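Local coordinates for protein putative pyridoxamine 5-phosphate-dependent dehydrase, Wbdk (Escherichia coli, PDB 2GMS) that takes part in L-colitose biosynthesis, removing the C3'-hydroxyl group from GDP-4-keto-6-deoxy-D-mannose in a coenzyme B6-dependent, combined transamination-deoxygenation reaction, at residues A[134-139]-A[160-165]; A[188-193]-A[302-307]. All blocks are in the same frame, centred on the assembly; numbering follows the deposited sequence.

In the fold
From the N terminus, the chain first meets itself in contact 1, where strand 129-135 and, after helix 144-151, strand 157-161 lie in parallel as a beta-alpha-beta unit of the large mixed sheet; 20 residues separate the segments. Contact 2 opens only after contact 1 has closed, so the two follow in series and neither nest nor cross. It spans 108 residues, joining the loop between strands 181-185 and 198-202 to residues 302-304, which lead toward strand 305-310 in the antiparallel sheet. The contacts also meet: Leu138 O and Phe304 N, and Gly139 O and Ser302 N, probably form hydrogen bonds. These tie the turn after strand 129-135 to 302-304; both contacts border the cofactor, contact 2 through His190.

Contact 1: A[134-139]-A[160-165]. With P0P ([4-(dihydroxymethyl)-5-hydroxy-6-methylpyridin-3-yl]methyl dihydrogen phosphate), chain D.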
ATOM      1  N   THR A 134     -14.149 -15.249  -6.569  1.00 21.23           N
ATOM      2  CA  THR A 134     -14.777 -15.920  -5.442  1.00 30.32           C
ATOM      3  C   THR A 134     -14.147 -15.471  -4.134  1.00 23.74           C
ATOM      4  O   THR A 134     -13.006 -15.027  -4.107  1.00 21.28           O
ATOM      5  CB  THR A 134     -14.708 -17.460  -5.527  1.00 22.16           C
ATOM      6  OG1 THR A 134     -13.364 -17.914  -5.527  1.00 32.26           O
ATOM      7  CG2 THR A 134     -15.439 -17.966  -6.757  1.00 38.32           C
ATOM      8  N   VAL A 135     -14.904 -15.615  -3.061  1.00 19.13           N
ATOM      9  CA  VAL A 135     -14.470 -15.263  -1.733  1.00 25.66           C
ATOM     10  C   VAL A 135     -14.793 -16.450  -0.836  1.00 20.30           C
ATOM     11  O   VAL A 135     -15.915 -16.930  -0.853  1.00 22.84           O
ATOM     12  CB  VAL A 135     -15.165 -13.962  -1.264  1.00 19.63           C
ATOM     13  CG1 VAL A 135     -14.893 -13.641   0.199  1.00 22.73           C
ATOM     14  CG2 VAL A 135     -14.810 -12.758  -2.139  1.00 14.15           C
ATOM     15  N   ASN A 136     -13.828 -16.969  -0.078  1.00 17.85           N
ATOM     16  CA  ASN A 136     -14.151 -18.098   0.800  1.00 21.67           C
ATOM     17  C   ASN A 136     -14.498 -17.478   2.136  1.00 21.38           C
ATOM     18  O   ASN A 136     -13.615 -17.036   2.863  1.00 22.03           O
ATOM     19  CB  ASN A 136     -12.982 -19.076   0.904  1.00 17.29           C
ATOM     20  CG  ASN A 136     -12.589 -19.569  -0.460  1.00 22.82           C
ATOM     21  OD1 ASN A 136     -13.431 -20.101  -1.191  1.00 21.14           O
ATOM     22  ND2 ASN A 136     -11.310 -19.413  -0.811  1.00 19.95           N
ATOM     23  N   LEU A 137     -15.793 -17.356   2.425  1.00 18.35           N
ATOM     24  CA  LEU A 137     -16.221 -16.670   3.627  1.00 17.69           C
ATOM     25  C   LEU A 137     -16.127 -17.390   4.950  1.00 24.52           C
ATOM     26  O   LEU A 137     -16.606 -18.506   5.100  1.00 20.34           O
ATOM     27  CB  LEU A 137     -17.646 -16.124   3.467  1.00 20.11           C
ATOM     28  CG  LEU A 137     -17.866 -14.722   4.035  1.00 23.69           C
ATOM     29  CD1 LEU A 137     -17.212 -13.657   3.167  1.00 17.70           C
ATOM     30  CD2 LEU A 137     -19.363 -14.458   4.166  1.00 18.75           C
ATOM     31  N   LEU A 138     -15.548 -16.665   5.909  1.00 16.36           N
ATOM     32  CA  LEU A 138     -15.417 -17.100   7.278  1.00 13.61           C
ATOM     33  C   LEU A 138     -14.701 -18.415   7.498  1.00 15.39           C
ATOM     34  O   LEU A 138     -14.918 -19.041   8.515  1.00 18.84           O
ATOM     35  CB  LEU A 138     -16.807 -17.203   7.914  1.00 15.89           C
ATOM     36  CG  LEU A 138     -17.548 -15.866   8.046  1.00 25.41           C
ATOM     37  CD1 LEU A 138     -18.808 -16.084   8.881  1.00 28.98           C
ATOM     38  CD2 LEU A 138     -16.700 -14.790   8.704  1.00 19.70           C
ATOM     39  N   GLY A 139     -13.854 -18.812   6.569  1.00 20.06           N
ATOM     40  CA  GLY A 139     -13.123 -20.039   6.716  1.00 16.83           C
ATOM     41  C   GLY A 139     -13.669 -21.111   5.800  1.00 17.71           C
ATOM     42  O   GLY A 139     -13.035 -22.144   5.608  1.00 21.54           O
ATOM     43  N   GLU A 160      -9.487 -15.963  -6.351  1.00 20.71           N
ATOM     44  CA  GLU A 160      -9.885 -16.176  -4.973  1.00 19.66           C
ATOM     45  C   GLU A 160      -9.388 -15.137  -3.985  1.00 15.94           C
ATOM     46  O   GLU A 160      -8.197 -14.850  -3.891  1.00 18.64           O
ATOM     47  CB  GLU A 160      -9.374 -17.511  -4.396  1.00 22.98           C
ATOM     48  CG  GLU A 160     -10.001 -18.798  -4.948  1.00 19.93           C
ATOM     49  CD  GLU A 160      -9.390 -19.994  -4.288  1.00 21.00           C
ATOM     50  OE1 GLU A 160      -9.728 -20.354  -3.166  1.00 23.56           O
ATOM     51  OE2 GLU A 160      -8.443 -20.561  -4.999  1.00 20.77           O
ATOM     52  N   ASP A 161     -10.321 -14.614  -3.203  1.00 15.59           N
ATOM     53  CA  ASP A 161      -9.962 -13.760  -2.099  1.00 17.94           C
ATOM     54  C   ASP A 161     -10.058 -14.755  -0.931  1.00 19.38           C
ATOM     55  O   ASP A 161     -11.161 -15.154  -0.533  1.00 21.98           O
ATOM     56  CB  ASP A 161     -10.909 -12.562  -1.890  1.00 13.55           C
ATOM     57  CG  ASP A 161     -10.614 -11.789  -0.632  1.00 26.99           C
ATOM     58  OD1 ASP A 161     -10.053 -12.290   0.345  1.00 22.84           O
ATOM     59  OD2 ASP A 161     -11.022 -10.525  -0.678  1.00 26.14           O
ATOM     60  N   ASN A 162      -8.897 -15.211  -0.436  1.00 18.57           N
ATOM     61  CA  ASN A 162      -8.832 -16.186   0.648  1.00 16.78           C
ATOM     62  C   ASN A 162      -8.380 -15.561   1.974  1.00 16.38           C
ATOM     63  O   ASN A 162      -7.817 -16.251   2.837  1.00 18.05           O
ATOM     64  CB  ASN A 162      -7.885 -17.359   0.289  1.00 19.86           C
ATOM     65  CG  ASN A 162      -8.209 -18.613   1.080  1.00 18.79           C
ATOM     66  OD1 ASN A 162      -9.384 -18.964   1.175  1.00 23.03           O
ATOM     67  ND2 ASN A 162      -7.195 -19.276   1.649  1.00 17.64           N
ATOM     68  N   CYS A 163      -8.655 -14.263   2.113  1.00 16.61           N
ATOM     69  CA  CYS A 163      -8.293 -13.501   3.297  1.00 16.54           C
ATOM     70  C   CYS A 163      -8.894 -13.981   4.613  1.00 21.20           C
ATOM     71  O   CYS A 163      -8.392 -13.620   5.663  1.00 18.28           O
ATOM     72  CB  CYS A 163      -8.435 -11.979   3.113  1.00 14.21           C
ATOM     73  SG  CYS A 163      -7.208 -11.400   1.917  1.00 19.08           S
ATOM     74  N   GLU A 164      -9.957 -14.792   4.585  1.00 23.02           N
ATOM     75  CA  GLU A 164     -10.592 -15.315   5.802  1.00 19.61           C
ATOM     76  C   GLU A 164     -10.503 -16.826   5.938  1.00 18.87           C
ATOM     77  O   GLU A 164     -10.920 -17.388   6.958  1.00 20.58           O
ATOM     78  CB  GLU A 164     -12.098 -14.984   5.851  1.00 14.64           C
ATOM     79  CG  GLU A 164     -12.354 -13.458   5.935  1.00 20.07           C
ATOM     80  CD  GLU A 164     -13.817 -13.092   5.802  1.00 41.95           C
ATOM     81  OE1 GLU A 164     -14.708 -13.924   5.709  1.00 26.05           O
ATOM     82  OE2 GLU A 164     -14.023 -11.795   5.779  1.00 32.03           O
ATOM     83  N   SER A 165      -9.991 -17.485   4.899  1.00 19.85           N
ATOM     84  CA  SER A 165      -9.970 -18.924   4.915  1.00 20.92           C
ATOM     85  C   SER A 165      -8.625 -19.622   4.791  1.00 18.64           C
ATOM     86  O   SER A 165      -8.514 -20.753   4.300  1.00 18.60           O
ATOM     87  CB  SER A 165     -11.059 -19.485   4.011  1.00 21.37           C
ATOM     88  OG  SER A 165     -12.299 -18.833   4.270  1.00 20.94           O
TER
HETATM   89  O3  P0P D 400     -11.939 -10.322   5.089  1.00 21.71           O
HETATM   90  N1  P0P D 400     -10.687  -9.473   1.873  1.00 20.16           N
HETATM   91  C2  P0P D 400     -11.436 -10.033   2.802  1.00 20.97           C
HETATM   92  C2A P0P D 400     -12.547 -10.985   2.431  1.00 17.81           C
HETATM   93  C3  P0P D 400     -11.202  -9.754   4.120  1.00 23.36           C
HETATM   94  C4  P0P D 400     -10.170  -8.879   4.454  1.00 25.28           C
HETATM   95  C4A P0P D 400      -9.895  -8.613   5.917  1.00 37.67           C
HETATM   96  O4A P0P D 400     -10.499  -9.616   6.694  1.00 33.07           O
HETATM   97  O4B P0P D 400     -10.396  -7.369   6.301  1.00 49.92           O
HETATM   98  C5  P0P D 400      -9.419  -8.219   3.455  1.00 16.83           C
HETATM   99  C6  P0P D 400      -9.702  -8.614   2.171  1.00 16.60           C
HETATM  100  C5A P0P D 400      -8.379  -7.469   3.917  1.00 21.29           C
HETATM  101  O4P P0P D 400      -7.182  -7.881   4.400  1.00 26.52           O
HETATM  102  P   P0P D 400      -6.387  -6.723   5.164  1.00 17.81           P
HETATM  103  O1P P0P D 400      -7.216  -6.348   6.329  1.00 18.73           O
HETATM  104  O2P P0P D 400      -5.020  -7.424   5.654  1.00 20.21           O
HETATM  105  O3P P0P D 400      -6.070  -5.445   4.238  1.00 17.95           O
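Asn136 and Glu164 both turn CG beside their own backbone N (chi1 -57° and -64°), which sends an amide toward Glu160 and Asn162 from one segment and a carboxylate toward Leu138 from the other. The setting is a beta-alpha-beta unit of the aspartate aminotransferase fold: strands 129-135 and 157-161 run parallel, with Thr134 beside Glu160 and Val135 beside Asp161. Asp161 N donates to Thr134 O, and Asn136 N to Asp161 O at a longer 3.3 Å. One residue past Val135, Asn136 ND2 serves two acceptors. Glu160 OE1 receives Asn136 ND2 at 3.0 Å through its anti lone pair, lying in the Asn136 amide plane. Asn162 OD1 is reached at 2.8 Å, but here Asn136 ND2 stands above the acceptor's carbonyl plane. Asn142 binds Asn136 OD1, while the backbone N of Gly176 gives Glu160 OE1 a second donor; together these bonds limit rotation of the buried amide and carboxylate.

The other face of the strand pair carries Val135 and Asp161, with Val135 CG2 3.9 Å from Asp161 CB. OD2 of Asp161 lies 2.8 Å from the pyridine N1 of the hydrated cofactor and is hydrogen-bonded to Thr93 OG1 and Asn62 ND2. Its OD1 accepts from Cys163 N in an Asx turn; the cysteine side chain lies over one face of the pyridine ring, with Cys163 CB 3.6 Å from N1. Glu164, extended beyond CG, splits its oxygens between protein and ligand. OE1 takes Leu138 N on its anti lone pair, flanked by Leu137 CD1 and Leu138 CD2. Glu164 OE2 accepts the cofactor hydroxyl O3 at 2.6 Å.

Contact 2: A[188-193]-A[302-307]; sequences YSHHIA and SWFGFS. With P0P ([4-(dihydroxymethyl)-5-hydroxy-6-methylpyridin-3-yl]methyl dihydrogen phosphate), chain D.
Phe304 presents its edge to the face of His190, a T-shaped pair with ring centroids 5.3 Å apart and planes inclined at 64°. CE1 of Phe304 is the leading atom, 4.0 Å from His190 ND1 and offset toward the rim of the imidazole. At the edge of the same imidazole, O4A of the hydrated cofactor aldehyde lies 3.2 Å from His190 CE1. In the same aromatic cluster, CE1 of His191 comes to the edge of the phenyl ring, 3.7 Å from Phe304 CD1. Phe304 reaches both histidines because its CG lies opposite the backbone N (chi1 -179°). The contact's direct hydrogen bond runs from His191 NE2 to Ser302 O at 3.0 Å; the acceptor is in the imidazole plane, whereas NE2 stands well above the plane of the carbonyl. A water donates to Ser189 O and, weakly, to Phe304 O, bridging the backbones over one face of the phenyl ring.

Further out, Cys163 O is hydrogen-bonded to His190 ND1, which restrains the tilt of the imidazole. Ile272 and Arg275 of helix 255-286 pack on His191, and Arg275 NH1 also bonds the carbonyls of Trp303 and Phe304. His190 is the likely proton donor/acceptor of the active site, so Phe304 covers part of a probable catalytic ring. For His191, donation to Ser302 O at a nearly straight 170° implies that NE2 carries a proton.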
ATOM      1  N   TYR A 188      -3.835  -8.648  12.137  1.00 20.76           N
ATOM      2  CA  TYR A 188      -4.200  -9.028  13.492  1.00 17.22           C
ATOM      3  C   TYR A 188      -5.501  -9.826  13.513  1.00 19.27           C
ATOM      4  O   TYR A 188      -6.510  -9.470  12.889  1.00 24.99           O
ATOM      5  CB  TYR A 188      -4.393  -7.814  14.428  1.00 21.76           C
ATOM      6  CG  TYR A 188      -4.776  -8.209  15.859  1.00 41.93           C
ATOM      7  CD1 TYR A 188      -3.876  -8.880  16.692  1.00 56.75           C
ATOM      8  CD2 TYR A 188      -6.036  -7.918  16.392  1.00 33.01           C
ATOM      9  CE1 TYR A 188      -4.195  -9.265  17.997  1.00 34.73           C
ATOM     10  CE2 TYR A 188      -6.379  -8.290  17.701  1.00 32.95           C
ATOM     11  CZ  TYR A 188      -5.460  -8.968  18.506  1.00 82.21           C
ATOM     12  OH  TYR A 188      -5.796  -9.343  19.789  1.00 63.89           O
ATOM     13  N   SER A 189      -5.443 -10.916  14.274  1.00 32.08           N
ATOM     14  CA  SER A 189      -6.587 -11.781  14.442  1.00 41.59           C
ATOM     15  C   SER A 189      -6.991 -12.628  13.261  1.00 19.39           C
ATOM     16  O   SER A 189      -8.120 -13.065  13.174  1.00 29.72           O
ATOM     17  CB  SER A 189      -7.778 -11.104  15.085  1.00 35.72           C
ATOM     18  OG  SER A 189      -8.144 -11.925  16.175  1.00 62.39           O
ATOM     19  N   HIS A 190      -6.087 -12.878  12.343  1.00 19.93           N
ATOM     20  CA  HIS A 190      -6.439 -13.751  11.260  1.00 17.29           C
ATOM     21  C   HIS A 190      -5.916 -15.112  11.658  1.00 21.04           C
ATOM     22  O   HIS A 190      -5.527 -15.245  12.805  1.00 22.94           O
ATOM     23  CB  HIS A 190      -5.818 -13.229   9.959  1.00 17.00           C
ATOM     24  CG  HIS A 190      -6.731 -12.176   9.460  1.00 14.16           C
ATOM     25  ND1 HIS A 190      -7.407 -12.291   8.245  1.00 25.03           N
ATOM     26  CD2 HIS A 190      -7.131 -11.024  10.082  1.00 23.18           C
ATOM     27  CE1 HIS A 190      -8.162 -11.197   8.140  1.00 27.95           C
ATOM     28  NE2 HIS A 190      -8.022 -10.413   9.227  1.00 36.01           N
ATOM     29  N   HIS A 191      -5.884 -16.096  10.769  1.00 18.06           N
ATOM     30  CA  HIS A 191      -5.345 -17.412  11.122  1.00 19.75           C
ATOM     31  C   HIS A 191      -3.917 -17.313  11.684  1.00 23.17           C
ATOM     32  O   HIS A 191      -3.535 -17.968  12.661  1.00 24.16           O
ATOM     33  CB  HIS A 191      -5.489 -18.410   9.962  1.00 18.39           C
ATOM     34  CG  HIS A 191      -6.932 -18.796   9.802  1.00 28.01           C
ATOM     35  ND1 HIS A 191      -7.827 -18.011   9.068  1.00 20.82           N
ATOM     36  CD2 HIS A 191      -7.613 -19.867  10.310  1.00 20.05           C
ATOM     37  CE1 HIS A 191      -9.012 -18.620   9.149  1.00 21.97           C
ATOM     38  NE2 HIS A 191      -8.914 -19.727   9.884  1.00 19.93           N
ATOM     39  N   ILE A 192      -3.124 -16.451  11.035  1.00 20.37           N
ATOM     40  CA  ILE A 192      -1.761 -16.071  11.422  1.00 23.40           C
ATOM     41  C   ILE A 192      -1.716 -14.538  11.425  1.00 19.52           C
ATOM     42  O   ILE A 192      -2.527 -13.875  10.752  1.00 23.96           O
ATOM     43  CB  ILE A 192      -0.625 -16.677  10.601  1.00 17.24           C
ATOM     44  CG1 ILE A 192      -0.612 -16.158   9.167  1.00 26.89           C
ATOM     45  CG2 ILE A 192      -0.744 -18.185  10.610  1.00 19.67           C
ATOM     46  CD1 ILE A 192       0.669 -16.456   8.384  1.00 19.90           C
ATOM     47  N   ALA A 193      -0.815 -13.935  12.186  1.00 23.01           N
ATOM     48  CA  ALA A 193      -0.762 -12.480  12.267  1.00 21.86           C
ATOM     49  C   ALA A 193       0.655 -11.953  12.289  1.00 23.04           C
ATOM     50  O   ALA A 193       1.481 -12.405  13.084  1.00 18.95           O
ATOM     51  CB  ALA A 193      -1.501 -12.040  13.536  1.00 20.47           C
ATOM     52  N   SER A 302     -11.920 -23.654   7.734  1.00 22.26           N
ATOM     53  CA  SER A 302     -10.916 -23.235   8.688  1.00 21.54           C
ATOM     54  C   SER A 302     -11.554 -22.374   9.813  1.00 29.31           C
ATOM     55  O   SER A 302     -10.885 -21.785  10.658  1.00 20.13           O
ATOM     56  CB  SER A 302      -9.664 -22.648   8.031  1.00 17.18           C
ATOM     57  OG  SER A 302      -9.941 -21.408   7.401  1.00 17.82           O
ATOM     58  N   TRP A 303     -12.890 -22.305   9.821  1.00 20.70           N
ATOM     59  CA  TRP A 303     -13.660 -21.622  10.863  1.00 22.09           C
ATOM     60  C   TRP A 303     -13.036 -20.356  11.447  1.00 22.40           C
ATOM     61  O   TRP A 303     -12.604 -20.299  12.596  1.00 20.51           O
ATOM     62  CB  TRP A 303     -14.010 -22.623  11.993  1.00 15.71           C
ATOM     63  CG  TRP A 303     -14.772 -23.817  11.480  1.00 20.71           C
ATOM     64  CD1 TRP A 303     -14.269 -25.049  11.143  1.00 18.88           C
ATOM     65  CD2 TRP A 303     -16.187 -23.874  11.237  1.00 20.41           C
ATOM     66  NE1 TRP A 303     -15.262 -25.878  10.708  1.00 17.74           N
ATOM     67  CE2 TRP A 303     -16.465 -25.180  10.753  1.00 20.06           C
ATOM     68  CE3 TRP A 303     -17.225 -22.929  11.357  1.00 20.30           C
ATOM     69  CZ2 TRP A 303     -17.768 -25.560  10.403  1.00 21.75           C
ATOM     70  CZ3 TRP A 303     -18.503 -23.319  11.010  1.00 30.41           C
ATOM     71  CH2 TRP A 303     -18.771 -24.620  10.545  1.00 22.18           C
ATOM     72  N   PHE A 304     -13.027 -19.324  10.638  1.00 22.23           N
ATOM     73  CA  PHE A 304     -12.502 -18.052  11.033  1.00 20.21           C
ATOM     74  C   PHE A 304     -13.287 -17.557  12.232  1.00 18.60           C
ATOM     75  O   PHE A 304     -12.746 -17.021  13.186  1.00 20.01           O
ATOM     76  CB  PHE A 304     -12.701 -17.112   9.846  1.00 16.07           C
ATOM     77  CG  PHE A 304     -12.171 -15.733  10.099  1.00 27.21           C
ATOM     78  CD1 PHE A 304     -10.809 -15.478   9.964  1.00 27.70           C
ATOM     79  CD2 PHE A 304     -13.011 -14.684  10.465  1.00 30.94           C
ATOM     80  CE1 PHE A 304     -10.296 -14.201  10.172  1.00 27.24           C
ATOM     81  CE2 PHE A 304     -12.508 -13.405  10.702  1.00 35.78           C
ATOM     82  CZ  PHE A 304     -11.147 -13.164  10.539  1.00 24.30           C
ATOM     83  N   GLY A 305     -14.590 -17.756  12.193  1.00 20.64           N
ATOM     84  CA  GLY A 305     -15.446 -17.347  13.287  1.00 17.13           C
ATOM     85  C   GLY A 305     -16.782 -18.060  13.132  1.00 15.71           C
ATOM     86  O   GLY A 305     -16.959 -18.847  12.187  1.00 21.06           O
ATOM     87  N   PHE A 306     -17.696 -17.790  14.065  1.00 20.80           N
ATOM     88  CA  PHE A 306     -18.999 -18.437  14.080  1.00 21.44           C
ATOM     89  C   PHE A 306     -20.144 -17.510  13.738  1.00 21.61           C
ATOM     90  O   PHE A 306     -20.438 -16.583  14.485  1.00 22.86           O
ATOM     91  CB  PHE A 306     -19.291 -19.095  15.446  1.00 16.88           C
ATOM     92  CG  PHE A 306     -18.258 -20.111  15.884  1.00 18.47           C
ATOM     93  CD1 PHE A 306     -17.683 -20.066  17.153  1.00 25.12           C
ATOM     94  CD2 PHE A 306     -17.869 -21.142  15.027  1.00 23.06           C
ATOM     95  CE1 PHE A 306     -16.728 -21.008  17.548  1.00 28.19           C
ATOM     96  CE2 PHE A 306     -16.923 -22.096  15.407  1.00 26.47           C
ATOM     97  CZ  PHE A 306     -16.354 -22.032  16.677  1.00 19.84           C
ATOM     98  N   SER A 307     -20.792 -17.791  12.613  1.00 19.47           N
ATOM     99  CA  SER A 307     -21.931 -17.007  12.161  1.00 17.40           C
ATOM    100  C   SER A 307     -23.286 -17.556  12.655  1.00 17.25           C
ATOM    101  O   SER A 307     -23.479 -18.759  12.908  1.00 19.21           O
ATOM    102  CB  SER A 307     -21.945 -16.873  10.637  1.00 18.71           C
ATOM    103  OG  SER A 307     -22.146 -18.172  10.073  1.00 21.82           O
TER
HETATM  104  O3  P0P D 400     -11.939 -10.322   5.089  1.00 21.71           O
HETATM  105  N1  P0P D 400     -10.687  -9.473   1.873  1.00 20.16           N
HETATM  106  C2  P0P D 400     -11.436 -10.033   2.802  1.00 20.97           C
HETATM  107  C2A P0P D 400     -12.547 -10.985   2.431  1.00 17.81           C
HETATM  108  C3  P0P D 400     -11.202  -9.754   4.120  1.00 23.36           C
HETATM  109  C4  P0P D 400     -10.170  -8.879   4.454  1.00 25.28           C
HETATM  110  C4A P0P D 400      -9.895  -8.613   5.917  1.00 37.67           C
HETATM  111  O4A P0P D 400     -10.499  -9.616   6.694  1.00 33.07           O
HETATM  112  O4B P0P D 400     -10.396  -7.369   6.301  1.00 49.92           O
HETATM  113  C5  P0P D 400      -9.419  -8.219   3.455  1.00 16.83           C
HETATM  114  C6  P0P D 400      -9.702  -8.614   2.171  1.00 16.60           C
HETATM  115  C5A P0P D 400      -8.379  -7.469   3.917  1.00 21.29           C
HETATM  116  O4P P0P D 400      -7.182  -7.881   4.400  1.00 26.52           O
HETATM  117  P   P0P D 400      -6.387  -6.723   5.164  1.00 17.81           P
HETATM  118  O1P P0P D 400      -7.216  -6.348   6.329  1.00 18.73           O
HETATM  119  O2P P0P D 400      -5.020  -7.424   5.654  1.00 20.21           O
HETATM  120  O3P P0P D 400      -6.070  -5.445   4.238  1.00 17.95           O
HETATM  121  O   HOH W   1      -9.965 -15.071  13.508  1.00 45.50           O